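PDB 2XPI: anaphase-promoting complex subunit cut9 from Schizosaccharomyces pombe, which serves as a TPR-repeat subunit of the anaphase-promoting complex/cyclosome, a ubiquitin-protein ligase that controls progression through mitosis and G1. Local coordinates for residues S201-R206 with Y223-M228; Y275-N280 with S305-C310; P443-G448 with D474-N479; T493-F498 with G523-K528. All coordinates share one frame; numbering follows the deposited sequence.

Contact 1 of 4, residues S201-R206 with Y223-M228; sequences SMCYLR and YKEALM
Tyr223 and Tyr204 meet obliquely: their ring centroids lie 5.8 Å apart with the planes turned by 33°, which fits neither a stack nor an edge-to-face pair. The closest carbons are Tyr204 CD1 and Tyr223 CE1, at 3.7 Å. The two rings reach this position by different first torsions. In Tyr204, CG is anti to the backbone N (chi1 163°), whereas in Tyr223 it is anti to the carbonyl carbon. The same edge carbon, Tyr223 CE1, lies 3.4 Å from Tyr204 O, which sits near the plane of the Tyr223 ring, while Tyr223 OH is hydrogen-bonded to Thr211. A serine here takes away the ring and its hydroxyl, and would probably leave Tyr204 less tightly packed and loosen the hairpin's tie to Thr211. Both helices belong to TPR 4 and form its antiparallel hairpin; the segment axes run at 167° and approach to 7.6 Å. Such closeness goes with small residues at the interface, where Cys203 CB packs on Ala226 CB at 4.0 Å. Cys203 SG, anti to its carbonyl carbon, turns toward Glu225. The Cys203 side chain also comes within about 3 Å, nearest atoms, of a bound gold cyanide ion; Arg206 and Asn177 belong to such a site, probably the same one. The Glu225 chain is extended beyond CG. One ordered water links the helices, accepting from Arg206 NH2 at 2.8 Å and giving a weak bond to Glu225 OE2 at 3.3 Å. Glu225 OE1 is held by Asn177, and Arg206 NH1 by Gly174 O.

Contact 2 of 4, residues Y275-N280 with S305-C310; sequences YMLKLN and SDLLLC
The Asp306 carboxylate is approached from above its plane: Lys278 NZ lies 63° out of it and donates to OD1 at 2.8 Å, a hydrogen bond that is part of a salt bridge. The other oxygen, OD2, forms a salt bridge with Lys109 of the second subunit, so one carboxylate is shared by two lysines and would probably stay ionised. The ring of Tyr275 stacks on Phe237 and packs against Trp90 of the second subunit. Lys278 CB points away from 305-310, and a bend at chi2 (-45°) with an extended end brings NZ back. An alanine in place of Asp306 removes the acceptor of both lysines and would probably loosen the turn's hold on helix 305-317 and the subunit interface. The contact joins consecutive tetratricopeptide repeats, TPR 6 and TPR 7, both among the repeats that mediate homodimerization. Here the chain leaves helix 268-276 through a type I turn from Met276 to Leu279, with Leu279 N bonded to Met276 O at 3.1 Å. Within that turn, Leu277 points toward helix 305-317 and divides its methyls: CD1 lies 3.7 Å from Leu307 CA and 3.9 Å from Leu307 CD2, while CD2 meets Cys310 CB at 3.9 Å. Leu277 has CG anti to its carbonyl carbon, whereas Leu307, with CG anti to the backbone N, crosses it obliquely.

Contact 3 of 4, residues P443-G448 with D474-N479; sequences PYLFLG and DPLLLN
Leu445 carries most of this contact. Its CB points toward segment 474-479. CG continues across the gap, and chi2 at 179° sets CD1 anti to CA, so that this one methyl reaches three residues. CD1 lies 3.6 Å from Asp474 OD2, 3.9 Å from Leu476 CD1 and 4.1 Å from Leu477 CB; it thus fits against the first turn of helix 475-487. Leu476, with CG anti to its backbone N, also places CD1 4.2 Å from Phe446 CE1, at the edge of that ring and near its plane. The axes of the two short helical segments stay 10.6 Å apart and run at 33°, a near-parallel packing of the first helix of TPR 11 beside the first helix of TPR 12. Asp474 is the N-cap: its OD1 accepts from Leu476 N at 2.9 Å with an angle of 156° at the hydrogen, the N-H coming from above the carboxylate plane. OD2 accepts from His441 NE2 and forms a salt bridge with a basic side chain of another protein's chain, in keeping with the hcn1-binding role of TPR 10-13. A buried carboxylate beside a leucine methyl is therefore compensated by a helix N terminus, a histidine and a positive charge, which would probably favour its ionised form.

Contact 4 of 4, residues T493-F498 with G523-K528; sequences TAINHF and GHAYRK
Aliphatic packing dominates here. Ala525 CB points toward helix 491-507 and lies 3.5 Å from Ile495 CG1, the pair that also marks the closest backbone approach, with CA atoms 6.1 Å apart. Ala494 CB comes up to Ala525 CB as well, at a looser 4.4 Å. Ile495 has CG1 anti to its carbonyl carbon and CG2 anti to its backbone N, so the longer branch runs out across the gap between the helices.

Contacts with aromatic rings flank this centre. Ile495 CD1 meets Tyr526 CD2 at 3.6 Å and CE2 at 3.7 Å, the two side chains crossing at about a right angle; the Tyr526 ring comes nearer than its CB direction alone would suggest. Phe498 approaches differently, with Ala525 CB at its ring edge, near the plane, and 4.4 Å from CE2. Phe498 also packs on Asn521 and Leu522 of helix 516-528 and on Asn479 of helix 475-487, which places it between those two helices.

The polar bonding lies outside the two segments. Tyr526 OH is hydrogen-bonded to Gln499, one residue beyond 493-498, which gives that ring a second hold on helix 491-507. Arg527, a neighbour of the contact on helix 516-528, pairs through NH2 with an acidic side chain of another protein's chain.

The segment axes approach to 9.1 Å and run antiparallel at 155°. This is how a TPR superhelix links one repeat to the next: the second helix of TPR 12 lies against the first helix of TPR 13, a small alanine sitting among larger side chains.

Overall arrangement
All four contacts are mainly buried joints of one TPR superhelix, in series along the chain, between two helices or, in contact 2, between a turn and a helix. Contact 1 lies within a single repeat, whereas the other three join consecutive repeats. Contacts 1 and 2, in the homodimerizing part, have centres about 22 Å apart, and each includes a residue bonded to the second subunit. Contacts 3 and 4, with centres about 17 Å apart, touch through Asn479 O and Phe498 CE1 (3.5 Å), on successive helices of TPR 12, and both meet another protein. Their chemistry differs: water-mediated polarity in contact 1, a partly exposed salt bridge in contact 2, a capping carboxylate in contact 3 and purely apolar packing in contact 4.

Contact 1 of 4, residues S201-R206 with Y223-M228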
loop_
_atom_site.group_PDB
_atom_site.type_symbol
_atom_site.label_atom_id
_atom_site.label_comp_id
_atom_site.label_asym_id
_atom_site.label_seq_id
_atom_site.Cartn_x
_atom_site.Cartn_y
_atom_site.Cartn_z
ATOM N N SER A 201 10.409 20.789 4.880
ATOM C CA SER A 201 9.832 19.453 4.937
ATOM C C SER A 201 9.853 18.847 6.329
ATOM O O SER A 201 8.947 18.106 6.709
ATOM C CB SER A 201 10.548 18.526 3.949
ATOM O OG SER A 201 10.385 19.004 2.616
ATOM N N MET A 202 10.884 19.151 7.100
ATOM C CA MET A 202 10.946 18.620 8.454
ATOM C C MET A 202 9.982 19.337 9.439
ATOM O O MET A 202 9.500 18.724 10.397
ATOM C CB MET A 202 12.395 18.593 8.958
ATOM C CG MET A 202 13.282 17.630 8.181
ATOM S SD MET A 202 14.876 17.325 8.972
ATOM C CE MET A 202 15.852 18.719 8.437
ATOM N N CYS A 203 9.693 20.619 9.200
ATOM C CA CYS A 203 8.681 21.328 9.999
ATOM C C CYS A 203 7.312 20.777 9.660
ATOM O O CYS A 203 6.437 20.732 10.517
ATOM C CB CYS A 203 8.667 22.832 9.717
ATOM S SG CYS A 203 10.041 23.796 10.390
ATOM N N TYR A 204 7.128 20.378 8.401
ATOM C CA TYR A 204 5.871 19.792 7.988
ATOM C C TYR A 204 5.720 18.494 8.736
ATOM O O TYR A 204 4.633 18.152 9.214
ATOM C CB TYR A 204 5.847 19.526 6.483
ATOM C CG TYR A 204 4.756 18.558 6.079
ATOM C CD1 TYR A 204 3.433 18.954 6.042
ATOM C CD2 TYR A 204 5.053 17.237 5.758
ATOM C CE1 TYR A 204 2.438 18.071 5.688
ATOM C CE2 TYR A 204 4.063 16.346 5.401
ATOM C CZ TYR A 204 2.760 16.766 5.368
ATOM O OH TYR A 204 1.762 15.875 5.014
ATOM N N LEU A 205 6.828 17.771 8.841
ATOM C CA LEU A 205 6.811 16.461 9.462
ATOM C C LEU A 205 6.493 16.663 10.928
ATOM O O LEU A 205 5.652 15.965 11.502
ATOM C CB LEU A 205 8.161 15.786 9.296
ATOM C CG LEU A 205 8.192 14.360 8.744
ATOM C CD1 LEU A 205 7.130 14.111 7.680
ATOM C CD2 LEU A 205 9.587 14.086 8.206
ATOM N N ARG A 206 7.150 17.648 11.524
ATOM C CA ARG A 206 6.877 18.002 12.911
ATOM C C ARG A 206 5.417 18.399 13.099
ATOM O O ARG A 206 4.824 18.118 14.135
ATOM C CB ARG A 206 7.793 19.120 13.379
ATOM C CG ARG A 206 8.530 18.750 14.632
ATOM C CD ARG A 206 8.967 19.972 15.367
ATOM N NE ARG A 206 9.382 20.950 14.395
ATOM C CZ ARG A 206 10.473 20.836 13.653
ATOM N NH1 ARG A 206 11.280 19.790 13.790
ATOM N NH2 ARG A 206 10.760 21.783 12.778
ATOM N N TYR A 223 3.472 23.950 11.155
ATOM C CA TYR A 223 3.126 24.002 9.693
ATOM C C TYR A 223 3.231 25.397 9.050
ATOM O O TYR A 223 3.476 25.513 7.852
ATOM C CB TYR A 223 1.675 23.593 9.383
ATOM C CG TYR A 223 1.260 22.147 9.519
ATOM C CD1 TYR A 223 2.087 21.103 9.096
ATOM C CD2 TYR A 223 -0.001 21.824 10.044
ATOM C CE1 TYR A 223 1.681 19.771 9.226
ATOM C CE2 TYR A 223 -0.411 20.518 10.181
ATOM C CZ TYR A 223 0.436 19.487 9.774
ATOM O OH TYR A 223 0.020 18.179 9.896
ATOM N N LYS A 224 2.929 26.448 9.814
ATOM C CA LYS A 224 3.141 27.822 9.370
ATOM C C LYS A 224 4.633 28.000 9.066
ATOM O O LYS A 224 5.023 28.675 8.105
ATOM C CB LYS A 224 2.742 28.816 10.472
ATOM C CG LYS A 224 1.318 29.410 10.397
ATOM N N GLU A 225 5.478 27.398 9.899
ATOM C CA GLU A 225 6.901 27.586 9.734
ATOM C C GLU A 225 7.413 27.011 8.428
ATOM O O GLU A 225 8.245 27.640 7.763
ATOM C CB GLU A 225 7.682 27.022 10.902
ATOM C CG GLU A 225 8.584 28.082 11.446
ATOM C CD GLU A 225 9.828 27.543 12.078
ATOM O OE1 GLU A 225 10.864 28.251 12.015
ATOM O OE2 GLU A 225 9.761 26.425 12.640
ATOM N N ALA A 226 6.935 25.820 8.068
ATOM C CA ALA A 226 7.287 25.226 6.788
ATOM C C ALA A 226 7.085 26.242 5.666
ATOM O O ALA A 226 8.008 26.515 4.889
ATOM C CB ALA A 226 6.461 23.960 6.529
ATOM N N LEU A 227 5.883 26.818 5.599
ATOM C CA LEU A 227 5.537 27.753 4.535
ATOM C C LEU A 227 6.403 29.011 4.550
ATOM O O LEU A 227 6.880 29.449 3.506
ATOM C CB LEU A 227 4.048 28.092 4.554
ATOM C CG LEU A 227 3.113 27.210 3.715
ATOM C CD1 LEU A 227 1.691 27.721 3.724
ATOM C CD2 LEU A 227 3.587 27.100 2.260
ATOM N N MET A 228 6.631 29.599 5.715
ATOM C CA MET A 228 7.509 30.763 5.769
ATOM C C MET A 228 8.903 30.396 5.275
ATOM O O MET A 228 9.533 31.177 4.560
ATOM C CB MET A 228 7.583 31.354 7.179
ATOM C CG MET A 228 6.248 31.799 7.740
ATOM S SD MET A 228 5.458 33.034 6.695
ATOM C CE MET A 228 6.576 34.429 6.873
HETATM O O HOH W 1 8.478 23.399 13.212
#

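Contact 2 of 4, residues Y275-N280 with S305-C310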
loop_
_atom_site.group_PDB
_atom_site.type_symbol
_atom_site.label_atom_id
_atom_site.label_comp_id
_atom_site.label_asym_id
_atom_site.label_seq_id
_atom_site.Cartn_x
_atom_site.Cartn_y
_atom_site.Cartn_z
ATOM N N TYR A 275 -2.192 30.340 -4.672
ATOM C CA TYR A 275 -2.548 30.131 -3.266
ATOM C C TYR A 275 -3.838 30.861 -2.889
ATOM O O TYR A 275 -4.724 30.299 -2.260
ATOM C CB TYR A 275 -1.382 30.534 -2.352
ATOM C CG TYR A 275 -0.296 29.483 -2.306
ATOM C CD1 TYR A 275 0.818 29.625 -1.490
ATOM C CD2 TYR A 275 -0.400 28.336 -3.080
ATOM C CE1 TYR A 275 1.787 28.649 -1.441
ATOM C CE2 TYR A 275 0.563 27.373 -3.050
ATOM C CZ TYR A 275 1.657 27.528 -2.229
ATOM O OH TYR A 275 2.609 26.533 -2.218
ATOM N N MET A 276 -3.948 32.115 -3.299
ATOM C CA MET A 276 -5.147 32.888 -3.043
ATOM C C MET A 276 -6.412 32.193 -3.566
ATOM O O MET A 276 -7.486 32.354 -2.999
ATOM C CB MET A 276 -4.989 34.314 -3.587
ATOM C CG MET A 276 -3.982 35.148 -2.769
ATOM S SD MET A 276 -3.576 36.768 -3.469
ATOM C CE MET A 276 -4.750 36.722 -4.791
ATOM N N LEU A 277 -6.288 31.399 -4.623
ATOM C CA LEU A 277 -7.446 30.670 -5.143
ATOM C C LEU A 277 -7.969 29.634 -4.156
ATOM O O LEU A 277 -9.098 29.169 -4.299
ATOM C CB LEU A 277 -7.122 29.954 -6.454
ATOM C CG LEU A 277 -6.788 30.729 -7.721
ATOM C CD1 LEU A 277 -6.916 29.776 -8.891
ATOM C CD2 LEU A 277 -7.703 31.938 -7.912
ATOM N N LYS A 278 -7.143 29.247 -3.184
ATOM C CA LYS A 278 -7.535 28.245 -2.185
ATOM C C LYS A 278 -8.339 28.846 -1.031
ATOM O O LYS A 278 -8.870 28.121 -0.189
ATOM C CB LYS A 278 -6.299 27.544 -1.615
ATOM C CG LYS A 278 -5.566 26.669 -2.614
ATOM C CD LYS A 278 -6.578 25.841 -3.387
ATOM C CE LYS A 278 -5.932 24.731 -4.205
ATOM N NZ LYS A 278 -6.990 23.791 -4.691
ATOM N N LEU A 279 -8.434 30.172 -1.022
ATOM C CA LEU A 279 -8.776 30.928 0.170
ATOM C C LEU A 279 -10.220 31.385 0.247
ATOM O O LEU A 279 -11.016 31.123 -0.649
ATOM C CB LEU A 279 -7.881 32.155 0.248
ATOM C CG LEU A 279 -6.589 32.048 1.052
ATOM C CD1 LEU A 279 -6.152 30.610 1.270
ATOM C CD2 LEU A 279 -5.530 32.874 0.356
ATOM N N ASN A 280 -10.542 32.082 1.334
ATOM C CA ASN A 280 -11.870 32.641 1.534
ATOM C C ASN A 280 -12.274 33.605 0.425
ATOM O O ASN A 280 -11.677 34.679 0.261
ATOM C CB ASN A 280 -11.975 33.358 2.876
ATOM C CG ASN A 280 -13.399 33.767 3.192
ATOM O OD1 ASN A 280 -13.876 34.821 2.755
ATOM N ND2 ASN A 280 -14.101 32.920 3.939
ATOM N N SER A 305 -8.717 22.911 -13.034
ATOM C CA SER A 305 -9.722 22.583 -12.037
ATOM C C SER A 305 -9.727 23.571 -10.845
ATOM O O SER A 305 -10.782 24.019 -10.399
ATOM C CB SER A 305 -9.516 21.146 -11.567
ATOM O OG SER A 305 -9.892 21.002 -10.206
ATOM N N ASP A 306 -8.543 23.912 -10.345
ATOM C CA ASP A 306 -8.400 24.852 -9.232
ATOM C C ASP A 306 -8.917 26.258 -9.570
ATOM O O ASP A 306 -9.511 26.924 -8.726
ATOM C CB ASP A 306 -6.936 24.908 -8.752
ATOM C CG ASP A 306 -6.457 23.577 -8.144
ATOM O OD1 ASP A 306 -7.187 22.982 -7.319
ATOM O OD2 ASP A 306 -5.345 23.120 -8.489
ATOM N N LEU A 307 -8.705 26.704 -10.802
ATOM C CA LEU A 307 -9.161 28.029 -11.220
ATOM C C LEU A 307 -10.683 28.060 -11.407
ATOM O O LEU A 307 -11.348 29.030 -11.058
ATOM C CB LEU A 307 -8.446 28.445 -12.511
ATOM C CG LEU A 307 -8.527 29.879 -13.065
ATOM C CD1 LEU A 307 -9.460 29.972 -14.262
ATOM C CD2 LEU A 307 -8.929 30.869 -11.997
ATOM N N LEU A 308 -11.230 26.990 -11.964
ATOM C CA LEU A 308 -12.651 26.939 -12.228
ATOM C C LEU A 308 -13.401 26.878 -10.897
ATOM O O LEU A 308 -14.509 27.418 -10.754
ATOM C CB LEU A 308 -12.979 25.767 -13.150
ATOM C CG LEU A 308 -12.523 26.124 -14.574
ATOM C CD1 LEU A 308 -12.874 25.080 -15.613
ATOM C CD2 LEU A 308 -13.133 27.447 -14.950
ATOM N N LEU A 309 -12.759 26.258 -9.915
ATOM C CA LEU A 309 -13.277 26.238 -8.567
ATOM C C LEU A 309 -13.282 27.573 -7.741
ATOM O O LEU A 309 -14.189 27.693 -6.923
ATOM C CB LEU A 309 -12.654 25.090 -7.781
ATOM C CG LEU A 309 -13.339 23.719 -7.725
ATOM C CD1 LEU A 309 -12.686 22.931 -6.618
ATOM C CD2 LEU A 309 -14.827 23.809 -7.442
ATOM N N CYS A 310 -12.344 28.544 -7.899
ATOM C CA CYS A 310 -12.576 29.873 -7.245
ATOM C C CYS A 310 -13.913 30.332 -7.790
ATOM O O CYS A 310 -14.806 30.648 -7.028
ATOM C CB CYS A 310 -11.482 31.021 -7.423
ATOM S SG CYS A 310 -12.195 32.757 -7.888
#

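Contact 3 of 4, residues P443-G448 with D474-N479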
loop_
_atom_site.group_PDB
_atom_site.type_symbol
_atom_site.label_atom_id
_atom_site.label_comp_id
_atom_site.label_asym_id
_atom_site.label_seq_id
_atom_site.Cartn_x
_atom_site.Cartn_y
_atom_site.Cartn_z
ATOM N N PRO A 443 -22.939 29.075 8.333
ATOM C CA PRO A 443 -23.124 28.475 9.665
ATOM C C PRO A 443 -23.831 29.349 10.705
ATOM O O PRO A 443 -24.652 28.805 11.422
ATOM C CB PRO A 443 -21.698 28.154 10.095
ATOM C CG PRO A 443 -21.026 27.794 8.786
ATOM C CD PRO A 443 -21.577 28.848 7.820
ATOM N N TYR A 444 -23.553 30.646 10.789
ATOM C CA TYR A 444 -24.285 31.539 11.706
ATOM C C TYR A 444 -25.730 31.741 11.273
ATOM O O TYR A 444 -26.617 31.947 12.105
ATOM C CB TYR A 444 -23.649 32.917 11.768
ATOM C CG TYR A 444 -22.312 32.933 12.446
ATOM C CD1 TYR A 444 -21.931 31.910 13.281
ATOM C CD2 TYR A 444 -21.433 33.974 12.243
ATOM C CE1 TYR A 444 -20.727 31.919 13.890
ATOM C CE2 TYR A 444 -20.220 33.996 12.848
ATOM C CZ TYR A 444 -19.867 32.970 13.675
ATOM O OH TYR A 444 -18.630 32.992 14.279
ATOM N N LEU A 445 -25.945 31.727 9.963
ATOM C CA LEU A 445 -27.279 31.735 9.408
ATOM C C LEU A 445 -28.072 30.584 10.008
ATOM O O LEU A 445 -29.153 30.776 10.577
ATOM C CB LEU A 445 -27.212 31.558 7.900
ATOM C CG LEU A 445 -28.266 32.354 7.158
ATOM C CD1 LEU A 445 -28.144 32.173 5.655
ATOM C CD2 LEU A 445 -29.632 31.951 7.668
ATOM N N PHE A 446 -27.520 29.383 9.885
ATOM C CA PHE A 446 -28.224 28.194 10.312
ATOM C C PHE A 446 -28.400 28.165 11.835
ATOM O O PHE A 446 -29.461 27.791 12.344
ATOM C CB PHE A 446 -27.500 26.947 9.817
ATOM C CG PHE A 446 -27.352 26.875 8.315
ATOM C CD1 PHE A 446 -28.297 27.429 7.484
ATOM C CD2 PHE A 446 -26.270 26.217 7.736
ATOM C CE1 PHE A 446 -28.162 27.354 6.093
ATOM C CE2 PHE A 446 -26.128 26.136 6.345
ATOM C CZ PHE A 446 -27.064 26.700 5.528
ATOM N N LEU A 447 -27.359 28.549 12.563
ATOM C CA LEU A 447 -27.469 28.662 14.010
ATOM C C LEU A 447 -28.607 29.635 14.379
ATOM O O LEU A 447 -29.356 29.387 15.306
ATOM C CB LEU A 447 -26.150 29.136 14.629
ATOM C CG LEU A 447 -25.130 28.187 15.281
ATOM C CD1 LEU A 447 -25.728 26.825 15.578
ATOM C CD2 LEU A 447 -23.871 28.057 14.431
ATOM N N GLY A 448 -28.729 30.736 13.644
ATOM C CA GLY A 448 -29.790 31.694 13.883
ATOM C C GLY A 448 -31.177 31.090 13.688
ATOM O O GLY A 448 -32.057 31.246 14.540
ATOM N N ASP A 474 -27.532 37.427 0.637
ATOM C CA ASP A 474 -28.116 36.107 0.525
ATOM C C ASP A 474 -29.588 36.197 0.951
ATOM O O ASP A 474 -29.890 36.580 2.082
ATOM C CB ASP A 474 -27.326 35.150 1.416
ATOM C CG ASP A 474 -27.986 33.781 1.572
ATOM O OD1 ASP A 474 -29.117 33.544 1.072
ATOM O OD2 ASP A 474 -27.354 32.923 2.222
ATOM N N PRO A 475 -30.509 35.848 0.040
ATOM C CA PRO A 475 -31.960 36.016 0.223
ATOM C C PRO A 475 -32.462 35.348 1.495
ATOM O O PRO A 475 -33.416 35.827 2.099
ATOM C CB PRO A 475 -32.561 35.273 -0.975
ATOM C CG PRO A 475 -31.457 35.058 -1.929
ATOM C CD PRO A 475 -30.180 35.060 -1.158
ATOM N N LEU A 476 -31.827 34.237 1.875
ATOM C CA LEU A 476 -32.243 33.403 3.005
ATOM C C LEU A 476 -32.005 34.125 4.322
ATOM O O LEU A 476 -32.740 33.946 5.291
ATOM C CB LEU A 476 -31.424 32.120 3.001
ATOM C CG LEU A 476 -32.016 30.845 3.604
ATOM C CD1 LEU A 476 -30.884 29.927 4.137
ATOM C CD2 LEU A 476 -33.049 31.147 4.690
ATOM N N LEU A 477 -30.957 34.933 4.345
ATOM C CA LEU A 477 -30.554 35.662 5.522
ATOM C C LEU A 477 -31.474 36.840 5.738
ATOM O O LEU A 477 -31.821 37.158 6.874
ATOM C CB LEU A 477 -29.131 36.172 5.325
ATOM C CG LEU A 477 -28.587 37.163 6.346
ATOM C CD1 LEU A 477 -28.434 36.515 7.704
ATOM C CD2 LEU A 477 -27.263 37.673 5.848
ATOM N N LEU A 478 -31.861 37.501 4.646
ATOM C CA LEU A 478 -32.782 38.635 4.730
ATOM C C LEU A 478 -34.156 38.153 5.151
ATOM O O LEU A 478 -34.850 38.807 5.916
ATOM C CB LEU A 478 -32.849 39.398 3.407
ATOM C CG LEU A 478 -31.534 40.071 2.993
ATOM C CD1 LEU A 478 -31.646 40.644 1.597
ATOM C CD2 LEU A 478 -31.128 41.150 3.986
ATOM N N ASN A 479 -34.550 36.991 4.658
ATOM C CA ASN A 479 -35.765 36.387 5.160
ATOM C C ASN A 479 -35.693 36.158 6.667
ATOM O O ASN A 479 -36.597 36.517 7.389
ATOM C CB ASN A 479 -36.103 35.081 4.436
ATOM C CG ASN A 479 -37.368 34.445 4.977
ATOM O OD1 ASN A 479 -37.332 33.695 5.947
ATOM N ND2 ASN A 479 -38.495 34.776 4.379
#

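Contact 4 of 4, residues T493-F498 with G523-K528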
loop_
_atom_site.group_PDB
_atom_site.type_symbol
_atom_site.label_atom_id
_atom_site.label_comp_id
_atom_site.label_asym_id
_atom_site.label_seq_id
_atom_site.Cartn_x
_atom_site.Cartn_y
_atom_site.Cartn_z
ATOM N N THR A 493 -39.693 47.209 9.313
ATOM C CA THR A 493 -38.410 46.562 9.038
ATOM C C THR A 493 -38.589 45.158 8.421
ATOM O O THR A 493 -37.979 44.833 7.397
ATOM C CB THR A 493 -37.529 46.508 10.301
ATOM O OG1 THR A 493 -37.301 47.847 10.772
ATOM C CG2 THR A 493 -36.187 45.823 10.013
ATOM N N ALA A 494 -39.444 44.336 9.024
ATOM C CA ALA A 494 -39.795 43.057 8.411
ATOM C C ALA A 494 -40.150 43.195 6.927
ATOM O O ALA A 494 -39.651 42.443 6.114
ATOM C CB ALA A 494 -40.919 42.371 9.170
ATOM N N ILE A 495 -41.007 44.151 6.567
ATOM C CA ILE A 495 -41.405 44.311 5.166
ATOM C C ILE A 495 -40.202 44.650 4.297
ATOM O O ILE A 495 -40.052 44.120 3.192
ATOM C CB ILE A 495 -42.476 45.405 5.004
ATOM C CG1 ILE A 495 -43.862 44.835 5.307
ATOM C CG2 ILE A 495 -42.440 46.008 3.603
ATOM C CD1 ILE A 495 -44.820 45.862 5.860
ATOM N N ASN A 496 -39.341 45.531 4.800
ATOM C CA ASN A 496 -38.153 45.927 4.049
ATOM C C ASN A 496 -37.238 44.733 3.794
ATOM O O ASN A 496 -36.717 44.549 2.694
ATOM C CB ASN A 496 -37.394 47.040 4.777
ATOM C CG ASN A 496 -38.245 48.289 4.988
ATOM O OD1 ASN A 496 -38.020 49.043 5.935
ATOM N ND2 ASN A 496 -39.222 48.516 4.106
ATOM N N HIS A 497 -37.055 43.913 4.822
ATOM C CA HIS A 497 -36.218 42.738 4.696
ATOM C C HIS A 497 -36.803 41.726 3.723
ATOM O O HIS A 497 -36.108 41.277 2.814
ATOM C CB HIS A 497 -35.950 42.122 6.062
ATOM C CG HIS A 497 -34.864 42.816 6.818
ATOM N ND1 HIS A 497 -34.870 42.943 8.190
ATOM C CD2 HIS A 497 -33.733 43.427 6.388
ATOM C CE1 HIS A 497 -33.787 43.597 8.574
ATOM N NE2 HIS A 497 -33.079 43.898 7.501
ATOM N N PHE A 498 -38.071 41.372 3.895
ATOM C CA PHE A 498 -38.740 40.503 2.928
ATOM C C PHE A 498 -38.691 41.017 1.495
ATOM O O PHE A 498 -38.450 40.243 0.565
ATOM C CB PHE A 498 -40.182 40.256 3.328
ATOM C CG PHE A 498 -40.318 39.601 4.653
ATOM C CD1 PHE A 498 -39.456 38.586 5.018
ATOM C CD2 PHE A 498 -41.292 40.001 5.540
ATOM C CE1 PHE A 498 -39.575 37.980 6.227
ATOM C CE2 PHE A 498 -41.410 39.394 6.751
ATOM C CZ PHE A 498 -40.552 38.385 7.098
ATOM N N GLY A 523 -46.686 38.948 3.164
ATOM C CA GLY A 523 -48.121 39.040 3.370
ATOM C C GLY A 523 -48.552 39.126 4.827
ATOM O O GLY A 523 -49.528 39.800 5.144
ATOM N N HIS A 524 -47.834 38.434 5.714
ATOM C CA HIS A 524 -48.124 38.451 7.152
ATOM C C HIS A 524 -47.701 39.768 7.799
ATOM O O HIS A 524 -48.348 40.249 8.720
ATOM C CB HIS A 524 -47.442 37.283 7.869
ATOM C CG HIS A 524 -48.223 36.008 7.831
ATOM N ND1 HIS A 524 -47.804 34.898 7.133
ATOM C CD2 HIS A 524 -49.404 35.670 8.395
ATOM C CE1 HIS A 524 -48.688 33.928 7.271
ATOM N NE2 HIS A 524 -49.668 34.370 8.039
ATOM N N ALA A 525 -46.604 40.345 7.325
ATOM C CA ALA A 525 -46.203 41.664 7.783
ATOM C C ALA A 525 -47.274 42.683 7.411
ATOM O O ALA A 525 -47.585 43.575 8.181
ATOM C CB ALA A 525 -44.860 42.054 7.180
ATOM N N TYR A 526 -47.853 42.531 6.229
ATOM C CA TYR A 526 -48.848 43.465 5.719
ATOM C C TYR A 526 -50.173 43.411 6.471
ATOM O O TYR A 526 -50.788 44.450 6.696
ATOM C CB TYR A 526 -49.115 43.213 4.236
ATOM C CG TYR A 526 -48.097 43.772 3.254
ATOM C CD1 TYR A 526 -47.855 43.120 2.046
ATOM C CD2 TYR A 526 -47.409 44.957 3.509
ATOM C CE1 TYR A 526 -46.955 43.613 1.127
ATOM C CE2 TYR A 526 -46.499 45.470 2.580
ATOM C CZ TYR A 526 -46.276 44.781 1.388
ATOM O OH TYR A 526 -45.370 45.242 0.446
ATOM N N ARG A 527 -50.647 42.222 6.838
ATOM C CA ARG A 527 -51.898 42.181 7.593
ATOM C C ARG A 527 -51.703 42.782 8.974
ATOM O O ARG A 527 -52.637 43.322 9.561
ATOM C CB ARG A 527 -52.478 40.775 7.702
ATOM C CG ARG A 527 -51.473 39.730 8.061
ATOM C CD ARG A 527 -52.154 38.394 8.276
ATOM N NE ARG A 527 -52.636 38.267 9.644
ATOM C CZ ARG A 527 -51.886 37.841 10.657
ATOM N NH1 ARG A 527 -50.614 37.499 10.454
ATOM N NH2 ARG A 527 -52.410 37.765 11.878
ATOM N N LYS A 528 -50.481 42.685 9.491
ATOM C CA LYS A 528 -50.147 43.281 10.777
ATOM C C LYS A 528 -50.273 44.791 10.703
ATOM O O LYS A 528 -50.784 45.413 11.619
ATOM C CB LYS A 528 -48.730 42.913 11.184
ATOM C CG LYS A 528 -48.592 41.504 11.706
ATOM C CD LYS A 528 -49.097 41.393 13.131
ATOM C CE LYS A 528 -49.919 40.147 13.259
ATOM N NZ LYS A 528 -50.856 40.093 12.087
#